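Local coordinates for protein fusarinine C esterase sidJ (Aspergillus fumigatus, PDB 6GUP) that hydrolyses the ester bonds of the siderophore fusarinine C, releasing fusarinine and iron, and works as a homodimer of the alpha/beta-hydrolase fold, at residues A[47-52]-A[71-76]. Residues are numbered along the deposited sequence; the frame is centred on the assembly and turned at random.
Sequences DGLATT and TLTLTS
Gly48 and Leu49, the corner residues of a type II' beta turn in the loop after strand 37-42, rest against Thr71, Leu72 and Thr73 at the C-terminal end of strand 67-72, an inner strand of the alpha/beta-hydrolase sheet. The turn runs from Asp47 to Ala50 and is closed by a bond of 3.2 Å from Ala50 N to Asp47 O; Gly48 takes its first corner with a positive phi of 74°, which glycine adopts easily. The contact illustrates how a loop can dock on a strand end through van der Waals packing. Leu49 does most of the work: its CG stands anti to its carbonyl carbon, beside the backbone N (chi1 -49°). Its branch CD2 lies against the strand backbone, 3.7 Å from Leu72 CA. The same methyl lies 3.6 Å from Thr71 OG1, a buried hydroxyl with no polar partner in the model. On Thr73 it is the methyl that takes part, with CG2 4.0 Å from Leu49 CG and 4.1 Å from Gly48 CA, while its OG1 is engaged by Val24 N. The backbones come closest at Gly48 O and Leu72 O, two acceptors 3.2 Å apart, an approach that is probably mildly repulsive. Leu49 meets Leu16 of the second subunit as well, placing the turn between the end of strand 67-72 and the homodimer partner. Strand 24-28 adds Phe26, which touches both Leu49 and Thr71, and Phe41 of strand 37-42 also packs on Thr71. The CB of Leu72 points away from the turn, and its side chain touches Cys96 of helix 86-108 and Leu40 and Val42 of strand 37-42.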
loop_
_atom_site.group_PDB
_atom_site.type_symbol
_atom_site.label_atom_id
_atom_site.label_comp_id
_atom_site.label_asym_id
_atom_site.label_seq_id
_atom_site.Cartn_x
_atom_site.Cartn_y
_atom_site.Cartn_z
ATOM N N ASP A 47 -3.810 4.063 4.471
ATOM C CA ASP A 47 -2.968 3.418 5.490
ATOM C C ASP A 47 -2.344 2.120 4.978
ATOM O O ASP A 47 -1.125 1.948 5.043
ATOM C CB ASP A 47 -3.766 3.133 6.774
ATOM C CG ASP A 47 -4.074 4.394 7.577
ATOM O OD1 ASP A 47 -3.882 5.518 7.064
ATOM O OD2 ASP A 47 -4.518 4.253 8.737
ATOM N N GLY A 48 -3.181 1.213 4.476
ATOM C CA GLY A 48 -2.738 -0.127 4.083
ATOM C C GLY A 48 -2.467 -0.964 5.322
ATOM O O GLY A 48 -3.329 -1.066 6.198
ATOM N N LEU A 49 -1.269 -1.548 5.403
ATOM C CA LEU A 49 -0.819 -2.264 6.607
ATOM C C LEU A 49 -0.049 -1.366 7.592
ATOM O O LEU A 49 0.407 -1.849 8.632
ATOM C CB LEU A 49 0.066 -3.457 6.219
ATOM C CG LEU A 49 -0.438 -4.413 5.134
ATOM C CD1 LEU A 49 0.563 -5.542 4.940
ATOM C CD2 LEU A 49 -1.812 -4.974 5.465
ATOM N N ALA A 50 0.076 -0.072 7.283
ATOM C CA ALA A 50 0.960 0.837 8.023
ATOM C C ALA A 50 0.335 1.541 9.240
ATOM O O ALA A 50 0.989 2.392 9.850
ATOM C CB ALA A 50 1.535 1.874 7.071
ATOM N N THR A 51 -0.908 1.203 9.593
ATOM C CA THR A 51 -1.535 1.742 10.806
ATOM C C THR A 51 -0.736 1.309 12.034
ATOM O O THR A 51 -0.346 0.148 12.138
ATOM C CB THR A 51 -2.990 1.249 10.974
ATOM O OG1 THR A 51 -3.736 1.523 9.782
ATOM C CG2 THR A 51 -3.671 1.935 12.163
ATOM N N THR A 52 -0.484 2.254 12.940
ATOM C CA THR A 52 0.152 1.964 14.227
ATOM C C THR A 52 -0.890 2.096 15.340
ATOM O O THR A 52 -1.625 1.145 15.594
ATOM C CB THR A 52 1.387 2.857 14.477
ATOM O OG1 THR A 52 1.080 4.217 14.141
ATOM C CG2 THR A 52 2.560 2.384 13.642
ATOM N N THR A 71 -5.255 -7.114 9.269
ATOM C CA THR A 71 -5.292 -5.803 8.617
ATOM C C THR A 71 -5.142 -6.054 7.121
ATOM O O THR A 71 -4.722 -7.143 6.729
ATOM C CB THR A 71 -4.160 -4.885 9.110
ATOM O OG1 THR A 71 -2.892 -5.522 8.903
ATOM C CG2 THR A 71 -4.330 -4.572 10.588
ATOM N N LEU A 72 -5.486 -5.073 6.287
ATOM C CA LEU A 72 -5.460 -5.280 4.831
ATOM C C LEU A 72 -5.142 -4.041 4.007
ATOM O O LEU A 72 -5.244 -2.909 4.485
ATOM C CB LEU A 72 -6.785 -5.890 4.345
ATOM C CG LEU A 72 -7.972 -4.969 4.024
ATOM C CD1 LEU A 72 -9.135 -5.785 3.484
ATOM C CD2 LEU A 72 -8.396 -4.158 5.237
ATOM N N THR A 73 -4.763 -4.297 2.755
ATOM C CA THR A 73 -4.618 -3.270 1.735
ATOM C C THR A 73 -5.844 -3.273 0.835
ATOM O O THR A 73 -6.435 -4.325 0.572
ATOM C CB THR A 73 -3.373 -3.500 0.855
ATOM O OG1 THR A 73 -3.456 -4.778 0.207
ATOM C CG2 THR A 73 -2.105 -3.430 1.689
ATOM N N LEU A 74 -6.217 -2.081 0.380
ATOM C CA LEU A 74 -7.260 -1.881 -0.615
ATOM C C LEU A 74 -6.600 -1.175 -1.798
ATOM O O LEU A 74 -5.411 -0.855 -1.742
ATOM C CB LEU A 74 -8.381 -1.017 -0.026
ATOM C CG LEU A 74 -8.976 -1.465 1.317
ATOM C CD1 LEU A 74 -9.813 -0.358 1.941
ATOM C CD2 LEU A 74 -9.802 -2.734 1.155
ATOM N N THR A 75 -7.358 -0.935 -2.864
ATOM C CA THR A 75 -6.884 -0.087 -3.964
ATOM C C THR A 75 -6.768 1.362 -3.475
ATOM O O THR A 75 -5.858 2.087 -3.880
ATOM C CB THR A 75 -7.821 -0.161 -5.189
ATOM O OG1 THR A 75 -7.922 -1.519 -5.632
ATOM C CG2 THR A 75 -7.307 0.707 -6.346
ATOM N N SER A 76 -7.687 1.763 -2.597
ATOM C CA SER A 76 -7.668 3.092 -1.981
ATOM C C SER A 76 -6.498 3.336 -1.018
ATOM O O SER A 76 -6.201 4.490 -0.699
ATOM C CB SER A 76 -8.987 3.346 -1.257
ATOM O OG SER A 76 -10.067 3.260 -2.166
#